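Side-chain contacts in Rep protein (Adeno-associated virus - 5, PDB 1M55), which acts as a viral origin-binding endonuclease, probably nicking DNA in the rolling-circle type of replication used by adeno-associated virus: residues 59-62 / 63-67; 66-69 / 70-73; 101-104 / 105-109; 112-115 / 116-120. All coordinates share one frame; numbering follows the deposited sequence.

Contact 1 of 4, residues 59-62 / 63-67; sequences IRRV and FLYEW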
# COMPACT_ATOMS: atom_id res chain seq x y z
N ILE A 59 4.35 -1.80 7.21
CA ILE A 59 4.42 -2.72 6.08
C ILE A 59 4.94 -1.97 4.86
O ILE A 59 5.86 -2.44 4.17
CB ILE A 59 3.03 -3.32 5.75
CG1 ILE A 59 2.61 -4.31 6.83
CG2 ILE A 59 3.05 -4.02 4.38
CD1 ILE A 59 1.21 -4.87 6.62
N ARG A 60 4.37 -0.80 4.60
CA ARG A 60 4.77 0.02 3.46
C ARG A 60 6.26 0.32 3.47
O ARG A 60 6.95 0.10 2.47
CB ARG A 60 3.98 1.33 3.44
CG ARG A 60 4.44 2.27 2.35
CD ARG A 60 3.88 3.65 2.54
NE ARG A 60 4.41 4.34 3.72
CZ ARG A 60 5.43 5.20 3.70
NH1 ARG A 60 6.06 5.45 2.56
NH2 ARG A 60 5.75 5.87 4.79
N ARG A 61 6.77 0.83 4.59
CA ARG A 61 8.18 1.16 4.68
C ARG A 61 9.08 -0.07 4.53
O ARG A 61 10.05 -0.04 3.76
CB ARG A 61 8.49 1.90 5.98
CG ARG A 61 7.82 3.27 6.07
CD ARG A 61 8.12 3.92 7.41
NE ARG A 61 7.39 5.18 7.59
CZ ARG A 61 7.84 6.37 7.21
NH1 ARG A 61 9.01 6.48 6.60
NH2 ARG A 61 7.13 7.46 7.46
N VAL A 62 8.77 -1.14 5.24
CA VAL A 62 9.58 -2.35 5.15
C VAL A 62 9.58 -2.89 3.71
O VAL A 62 10.63 -3.29 3.18
CB VAL A 62 9.10 -3.44 6.14
CG1 VAL A 62 9.82 -4.76 5.86
CG2 VAL A 62 9.37 -2.99 7.57
N PHE A 63 8.42 -2.84 3.07
CA PHE A 63 8.26 -3.30 1.69
C PHE A 63 9.15 -2.48 0.77
O PHE A 63 9.94 -3.03 0.00
CB PHE A 63 6.79 -3.16 1.26
CG PHE A 63 6.50 -3.70 -0.12
CD1 PHE A 63 5.82 -4.91 -0.27
CD2 PHE A 63 6.89 -3.01 -1.26
CE1 PHE A 63 5.54 -5.41 -1.55
CE2 PHE A 63 6.61 -3.50 -2.53
CZ PHE A 63 5.93 -4.70 -2.67
N LEU A 64 9.03 -1.16 0.86
CA LEU A 64 9.81 -0.26 0.01
C LEU A 64 11.31 -0.37 0.20
O LEU A 64 12.06 -0.35 -0.78
CB LEU A 64 9.35 1.19 0.18
CG LEU A 64 7.92 1.46 -0.31
CD1 LEU A 64 7.47 2.86 0.11
CD2 LEU A 64 7.84 1.29 -1.82
N TYR A 65 11.76 -0.48 1.44
CA TYR A 65 13.19 -0.58 1.72
C TYR A 65 13.75 -1.87 1.13
O TYR A 65 14.83 -1.88 0.54
CB TYR A 65 13.45 -0.49 3.23
CG TYR A 65 13.00 0.83 3.85
CD1 TYR A 65 12.93 0.98 5.24
CD2 TYR A 65 12.59 1.90 3.05
CE1 TYR A 65 12.45 2.17 5.80
CE2 TYR A 65 12.11 3.08 3.60
CZ TYR A 65 12.04 3.21 4.98
OH TYR A 65 11.53 4.37 5.52
N GLU A 66 12.98 -2.95 1.24
CA GLU A 66 13.40 -4.24 0.70
C GLU A 66 13.40 -4.16 -0.83
O GLU A 66 14.30 -4.67 -1.49
CB GLU A 66 12.47 -5.35 1.20
CG GLU A 66 13.09 -6.74 1.23
CD GLU A 66 14.23 -6.89 2.24
OE1 GLU A 66 14.39 -6.03 3.14
OE2 GLU A 66 14.96 -7.90 2.13
N TRP A 67 12.41 -3.46 -1.38
CA TRP A 67 12.32 -3.29 -2.83
C TRP A 67 13.55 -2.51 -3.32
O TRP A 67 14.16 -2.88 -4.33
CB TRP A 67 11.05 -2.53 -3.21
CG TRP A 67 10.83 -2.41 -4.69
CD1 TRP A 67 11.45 -1.53 -5.54
CD2 TRP A 67 9.93 -3.18 -5.49
NE1 TRP A 67 10.98 -1.71 -6.81
CE2 TRP A 67 10.05 -2.71 -6.82
CE3 TRP A 67 9.02 -4.22 -5.22
CZ2 TRP A 67 9.30 -3.24 -7.88
CZ3 TRP A 67 8.27 -4.75 -6.28
CH2 TRP A 67 8.42 -4.26 -7.59
O HOH W 1 12.92 -4.02 4.56

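Contact 2 of 4, residues 66-69 / 70-73; sequences EWNK and FSKQ. With ZN (zinc ion), chain D.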
# COMPACT_ATOMS: atom_id res chain seq x y z
N GLU A 66 12.98 -2.95 1.24
CA GLU A 66 13.40 -4.24 0.70
C GLU A 66 13.40 -4.16 -0.83
O GLU A 66 14.30 -4.67 -1.49
CB GLU A 66 12.47 -5.35 1.20
CG GLU A 66 13.09 -6.74 1.23
CD GLU A 66 14.23 -6.89 2.24
OE1 GLU A 66 14.39 -6.03 3.14
OE2 GLU A 66 14.96 -7.90 2.13
N TRP A 67 12.41 -3.46 -1.38
CA TRP A 67 12.32 -3.29 -2.83
C TRP A 67 13.55 -2.51 -3.32
O TRP A 67 14.16 -2.88 -4.33
CB TRP A 67 11.05 -2.53 -3.21
CG TRP A 67 10.83 -2.41 -4.69
CD1 TRP A 67 11.45 -1.53 -5.54
CD2 TRP A 67 9.93 -3.18 -5.49
NE1 TRP A 67 10.98 -1.71 -6.81
CE2 TRP A 67 10.05 -2.71 -6.82
CE3 TRP A 67 9.02 -4.22 -5.22
CZ2 TRP A 67 9.30 -3.24 -7.88
CZ3 TRP A 67 8.27 -4.75 -6.28
CH2 TRP A 67 8.42 -4.26 -7.59
N ASN A 68 13.92 -1.46 -2.59
CA ASN A 68 15.08 -0.64 -2.94
C ASN A 68 16.35 -1.48 -2.97
O ASN A 68 17.26 -1.20 -3.74
CB ASN A 68 15.26 0.52 -1.94
CG ASN A 68 14.15 1.56 -2.00
OD1 ASN A 68 14.04 2.40 -1.11
ND2 ASN A 68 13.33 1.53 -3.05
N LYS A 69 16.42 -2.50 -2.12
CA LYS A 69 17.58 -3.39 -2.09
C LYS A 69 17.73 -4.06 -3.46
O LYS A 69 18.83 -4.16 -4.00
CB LYS A 69 17.42 -4.45 -1.01
CG LYS A 69 18.59 -5.43 -0.93
CD LYS A 69 18.30 -6.57 0.02
CE LYS A 69 17.13 -7.39 -0.47
NZ LYS A 69 17.00 -8.65 0.30
N PHE A 70 16.60 -4.50 -4.02
CA PHE A 70 16.58 -5.17 -5.32
C PHE A 70 16.72 -4.23 -6.51
O PHE A 70 17.40 -4.55 -7.48
CB PHE A 70 15.29 -5.99 -5.47
CG PHE A 70 15.12 -7.07 -4.45
CD1 PHE A 70 13.99 -7.11 -3.64
CD2 PHE A 70 16.09 -8.07 -4.30
CE1 PHE A 70 13.82 -8.12 -2.70
CE2 PHE A 70 15.92 -9.09 -3.36
CZ PHE A 70 14.79 -9.11 -2.56
N SER A 71 16.07 -3.07 -6.45
CA SER A 71 16.13 -2.10 -7.54
C SER A 71 17.41 -1.27 -7.52
O SER A 71 17.76 -0.62 -8.51
CB SER A 71 14.93 -1.15 -7.48
OG SER A 71 14.98 -0.36 -6.30
N LYS A 72 18.08 -1.26 -6.36
CA LYS A 72 19.31 -0.49 -6.15
C LYS A 72 19.12 1.00 -6.45
O LYS A 72 19.98 1.64 -7.08
CB LYS A 72 20.49 -1.09 -6.93
CG LYS A 72 20.94 -2.44 -6.39
CD LYS A 72 22.17 -2.97 -7.13
CE LYS A 72 22.55 -4.37 -6.67
NZ LYS A 72 22.89 -4.43 -5.23
N GLN A 73 17.99 1.54 -6.02
CA GLN A 73 17.66 2.96 -6.19
C GLN A 73 16.47 3.28 -5.29
O GLN A 73 15.84 2.38 -4.74
CB GLN A 73 17.29 3.27 -7.65
CG GLN A 73 16.06 2.54 -8.16
CD GLN A 73 15.48 3.20 -9.39
OE1 GLN A 73 14.86 4.27 -9.30
NE2 GLN A 73 15.67 2.58 -10.54
ZN ZN D . 13.46 5.74 -10.35
O HOH W 2 14.12 4.47 -12.26
O HOH W 3 13.25 7.07 -8.39

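Contact 3 of 4, residues 101-104 / 105-109; sequences SMVL and GRYVS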
# COMPACT_ATOMS: atom_id res chain seq x y z
N SER A 101 10.21 -8.82 -14.79
CA SER A 101 8.98 -9.52 -14.46
C SER A 101 9.15 -10.98 -14.05
O SER A 101 8.46 -11.45 -13.15
CB SER A 101 7.99 -9.41 -15.64
OG SER A 101 6.71 -9.90 -15.28
N MET A 102 10.09 -11.69 -14.67
CA MET A 102 10.30 -13.10 -14.34
C MET A 102 10.86 -13.33 -12.93
O MET A 102 10.63 -14.38 -12.33
CB MET A 102 11.18 -13.79 -15.39
CG MET A 102 12.67 -13.52 -15.27
SD MET A 102 13.65 -14.45 -16.50
CE MET A 102 12.98 -16.14 -16.29
N VAL A 103 11.58 -12.34 -12.41
CA VAL A 103 12.17 -12.46 -11.08
C VAL A 103 11.31 -11.83 -9.97
O VAL A 103 11.52 -12.10 -8.78
CB VAL A 103 13.61 -11.88 -11.06
CG1 VAL A 103 13.58 -10.36 -11.04
CG2 VAL A 103 14.39 -12.44 -9.90
N LEU A 104 10.33 -11.02 -10.37
CA LEU A 104 9.45 -10.34 -9.42
C LEU A 104 8.82 -11.28 -8.38
O LEU A 104 8.72 -10.92 -7.20
CB LEU A 104 8.35 -9.58 -10.16
CG LEU A 104 7.40 -8.71 -9.32
CD1 LEU A 104 8.17 -7.59 -8.63
CD2 LEU A 104 6.31 -8.13 -10.20
N GLY A 105 8.40 -12.46 -8.81
CA GLY A 105 7.79 -13.41 -7.89
C GLY A 105 8.71 -13.75 -6.73
O GLY A 105 8.30 -13.70 -5.57
N ARG A 106 9.96 -14.06 -7.03
CA ARG A 106 10.93 -14.39 -6.00
C ARG A 106 11.19 -13.19 -5.09
O ARG A 106 11.24 -13.33 -3.87
CB ARG A 106 12.24 -14.88 -6.62
CG ARG A 106 13.11 -15.68 -5.66
CD ARG A 106 14.46 -15.96 -6.28
NE ARG A 106 15.27 -14.75 -6.42
CZ ARG A 106 16.05 -14.47 -7.46
NH1 ARG A 106 16.14 -15.32 -8.47
NH2 ARG A 106 16.75 -13.35 -7.47
N TYR A 107 11.34 -12.01 -5.69
CA TYR A 107 11.59 -10.80 -4.92
C TYR A 107 10.46 -10.52 -3.93
O TYR A 107 10.71 -10.28 -2.74
CB TYR A 107 11.77 -9.60 -5.84
CG TYR A 107 13.11 -9.55 -6.56
CD1 TYR A 107 13.36 -8.56 -7.51
CD2 TYR A 107 14.11 -10.48 -6.29
CE1 TYR A 107 14.59 -8.50 -8.17
CE2 TYR A 107 15.34 -10.42 -6.94
CZ TYR A 107 15.57 -9.43 -7.88
OH TYR A 107 16.78 -9.36 -8.53
N VAL A 108 9.23 -10.55 -4.42
CA VAL A 108 8.06 -10.29 -3.58
C VAL A 108 7.94 -11.35 -2.48
O VAL A 108 7.54 -11.04 -1.36
CB VAL A 108 6.77 -10.17 -4.43
CG1 VAL A 108 5.53 -10.10 -3.54
CG2 VAL A 108 6.85 -8.92 -5.29
N SER A 109 8.32 -12.58 -2.80
CA SER A 109 8.30 -13.67 -1.83
C SER A 109 9.29 -13.34 -0.70
O SER A 109 9.00 -13.55 0.49
CB SER A 109 8.69 -14.98 -2.51
OG SER A 109 8.67 -16.06 -1.59
O HOH W 4 7.61 -13.34 -11.36
O HOH W 5 10.53 -15.48 -9.63

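Contact 4 of 4, residues 112-115 / 116-120; sequences RAQL and VKVVF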
# COMPACT_ATOMS: atom_id res chain seq x y z
N ARG A 112 7.84 -10.59 1.44
CA ARG A 112 6.83 -11.14 2.34
C ARG A 112 7.51 -11.75 3.57
O ARG A 112 7.07 -11.53 4.70
CB ARG A 112 5.98 -12.19 1.63
CG ARG A 112 4.94 -12.86 2.53
CD ARG A 112 3.99 -13.74 1.74
NE ARG A 112 4.68 -14.80 1.02
CZ ARG A 112 4.58 -15.00 -0.29
NH1 ARG A 112 3.81 -14.21 -1.04
NH2 ARG A 112 5.26 -15.98 -0.86
N ALA A 113 8.58 -12.52 3.34
CA ALA A 113 9.31 -13.14 4.44
C ALA A 113 9.87 -12.07 5.39
O ALA A 113 9.85 -12.24 6.61
CB ALA A 113 10.44 -14.01 3.89
N GLN A 114 10.36 -10.97 4.82
CA GLN A 114 10.91 -9.88 5.63
C GLN A 114 9.79 -9.23 6.46
O GLN A 114 10.00 -8.89 7.63
CB GLN A 114 11.58 -8.84 4.73
CG GLN A 114 12.06 -7.58 5.44
CD GLN A 114 13.26 -7.79 6.35
OE1 GLN A 114 13.64 -8.92 6.66
NE2 GLN A 114 13.86 -6.70 6.79
N LEU A 115 8.61 -9.08 5.87
CA LEU A 115 7.48 -8.50 6.59
C LEU A 115 7.11 -9.37 7.78
O LEU A 115 6.85 -8.88 8.88
CB LEU A 115 6.26 -8.36 5.66
CG LEU A 115 6.36 -7.29 4.57
CD1 LEU A 115 5.17 -7.38 3.63
CD2 LEU A 115 6.44 -5.92 5.21
N VAL A 116 7.09 -10.69 7.57
CA VAL A 116 6.75 -11.63 8.63
C VAL A 116 7.71 -11.48 9.82
O VAL A 116 7.28 -11.44 10.98
CB VAL A 116 6.76 -13.09 8.10
CG1 VAL A 116 6.61 -14.10 9.24
CG2 VAL A 116 5.62 -13.27 7.10
N LYS A 117 9.00 -11.36 9.53
CA LYS A 117 9.99 -11.21 10.59
C LYS A 117 9.97 -9.86 11.31
O LYS A 117 9.95 -9.81 12.54
CB LYS A 117 11.40 -11.47 10.03
CG LYS A 117 11.63 -12.92 9.65
CD LYS A 117 13.08 -13.20 9.27
CE LYS A 117 13.46 -12.54 7.97
NZ LYS A 117 14.82 -12.96 7.54
N VAL A 118 9.97 -8.78 10.54
CA VAL A 118 10.00 -7.43 11.10
C VAL A 118 8.71 -6.91 11.71
O VAL A 118 8.71 -6.36 12.81
CB VAL A 118 10.50 -6.41 10.04
CG1 VAL A 118 10.46 -5.00 10.58
CG2 VAL A 118 11.90 -6.77 9.60
N VAL A 119 7.61 -7.06 10.98
CA VAL A 119 6.34 -6.53 11.45
C VAL A 119 5.54 -7.50 12.31
O VAL A 119 4.90 -7.10 13.28
CB VAL A 119 5.45 -6.06 10.26
CG1 VAL A 119 4.28 -5.23 10.75
CG2 VAL A 119 6.28 -5.27 9.25
N PHE A 120 5.63 -8.79 11.99
CA PHE A 120 4.83 -9.78 12.70
C PHE A 120 5.51 -10.77 13.63
O PHE A 120 4.96 -11.82 13.94
CB PHE A 120 3.92 -10.48 11.69
CG PHE A 120 3.10 -9.52 10.88
CD1 PHE A 120 3.34 -9.35 9.52
CD2 PHE A 120 2.15 -8.71 11.50
CE1 PHE A 120 2.65 -8.38 8.79
CE2 PHE A 120 1.46 -7.75 10.79
CZ PHE A 120 1.71 -7.58 9.43
O HOH W 6 14.46 -11.15 5.35

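Contact 1 of 4, residues 59-62 / 63-67
Arg60 and Leu64 form a packed pair one turn apart, while Arg61 and Tyr65 repeat the spacing on the solvent side of the same helix. In the packed half, the Leu64 methyl CD1 lies 3.8 Å from Arg60 CG. It also touches Arg60 NH1, because the arginine chain, straight as far as CD, bends at chi3 (68°) and offers its guanidinium obliquely to the methyl. That guanidinium is held by a salt bridge to Asp57 and a cation-pi contact with Trp166. Beside this pair, Phe63 packs on Thr92 and Val94 and Leu64 on Phe77, so this flank of helix 50-71 lies against the antiparallel sheet of the Rep nuclease domain, in strands 77-83 and 88-95. The regular i to i+4 backbone bonds run through the whole stretch, Leu64 N to Arg60 O measuring 2.9 Å.

The outer half is looser. Arg61 and Tyr65 run side by side in the same direction, their flat groups turned 62° apart, so they do not stack. Tyr65 OH sits at the guanidinium edge, 3.5 Å from Arg61 NH1. The ring instead lays one face over the Arg61 carbonyl, with Tyr65 CG 3.1 Å from Arg61 O. Arg61 NE pairs with Asp57 too, and this shared carboxylate probably offsets the closeness of the two arginines. Further round, water 1 donates to Val62 O at 2.8 Å and to Glu66 OE1 at 2.9 Å, while Glu66 OE2 turns to Lys69. Val62 O also accepts the backbone N-H of Glu66, giving that carbonyl two donors.

Contact 2 of 4, residues 66-69 / 70-73
Lys69 and Phe70 lie alongside one another and point the same way, the lysine methylene passing over a face of the ring. This is a CH-pi contact: Lys69 CE stands 3.8 Å from the centroid of the Phe70 ring, only 23° off the ring normal. A bend at chi3 (63°) sets CE over the ring and carries the ammonium on to Glu66, where Lys69 NZ forms a 2.8 Å salt bridge with Glu66 OE2, met from above the carboxylate plane. The ring itself stacks with Tyr107 of helix 101-118, and its atom CD1 comes within 3.3 Å of Glu66 O.

Helix 50-71 ends here. Ser71 N still makes a sound bond to Trp67 O (2.9 Å), but Lys72 takes a positive phi of 56° and its N-H reaches Asn68 O only weakly, so the chain turns out of the helix before strand 77-83. On the inner flank, Ser71 OG approaches the Trp67 ring obliquely, near CD1, with Ser71 CB close by, while the serine hydroxyl has Ser75 OG as its main partner.

Beyond the turn the Gln73 side chain is extended past CG and directs its amide oxygen at a metal: Gln73 OE1 binds zinc at 2.3 Å. Glu95 and waters 2 and 3 are the other ligands. The amide nitrogen supports the first shell, Gln73 NE2 donating to water 2 at 3.0 Å, and a weak bond to Ser97 gives it a second partner.

Contact 3 of 4, residues 101-104 / 105-109
Water 4 is gripped by three backbone groups: it joins Ser101 and Gly105, a pair whose O and N are 4.5 Å apart, and it also meets Met102. It donates to Ser101 O at 2.7 Å and accepts from Gly105 N at 2.8 Å, with a weak bond to Met102 O. Water 5 does the same one residue on, bridging Met102 O and Arg106 N. The carbonyls of Ser101 and Met102 are thus linked through solvent to the N-H groups four residues ahead. Direct i to i+4 bonding takes over with Tyr107 N to Val103 O (3.1 Å), in helix 101-118, which packs on the sheet of the nuclease domain.

Val103 touches two flat groups, which meet its CG2 methyl from directions roughly at right angles. Its chi1 of 76° places CG1 in the cramped site between backbone N and carbonyl carbon and directs both methyls to later residues. CG2 stands over a face of the Arg106 guanidinium, 3.5 Å from Arg106 NH2, and also over a face of the Tyr107 ring in a CH-pi contact. CG1 touches the same ring, 3.6 Å from Tyr107 CE1. On the buried flank, Leu104 CD1 meets Val108 CG2, and both residues reach Ile133 of strand 131-133.

Contact 4 of 4, residues 112-115 / 116-120
A bend at chi2 (71°) folds the Gln114 side chain so that its amide lies over Val118, while Val118, with chi1 at 177°, holds its CG2 methyl beside its own backbone N and toward the glutamine. The two cross at a slant, Gln114 NE2 coming 3.4 Å from Val118 CG2. The oxygen end of the amide serves Lys117. That chain crosses Gln114 at about a right angle, and water 6 bridges the amide oxygen and the ammonium. The water donates to Gln114 OE1 at 2.7 Å and accepts from Lys117 NZ at 2.9 Å.

These residues form the last turns of helix 101-118, whose side chains at Gln114, Leu115 and Val118 all pack on Val62 of helix 50-71, making a helix-helix seam in the nuclease domain. Leu115 and Val119 run side by side with a light touch between Leu115 CD2 and Val119 CG2, 4.1 Å apart. Val119 also reaches Trp29 of helix 24-32.

The backbone bonding changes as the chain goes on. Val118 N bonds Gln114 O at 2.9 Å, whereas Leu115 O takes two donors: Val119 N at 2.9 Å, and Phe120 N in a weak bond. Phe120 CD1 comes within 3.6 Å of that same oxygen, Leu115 O, and its ring is buried among Pro12, Leu19 and Phe26.

In the fold
Contacts 1 and 2 follow one another along helix 50-71, sharing Glu66 and Trp67, with centres 9 Å apart; contacts 3 and 4 come later, on helix 101-118, about 17 Å apart. The two helices run in broadly opposite senses, so contact 2 lies about 12 Å from contact 3 and contact 1 about 10 Å from contact 4, centre to centre. Packing joins them: Trp67 on Leu104, Phe70 on Tyr107, Val62 on Gln114 and Leu115. Together they form a helical layer beside the antiparallel sheet, whose strand 88-95 carries His89 and His91, ligands with Glu82 of a second zinc, consistent with the HUH endonuclease fold.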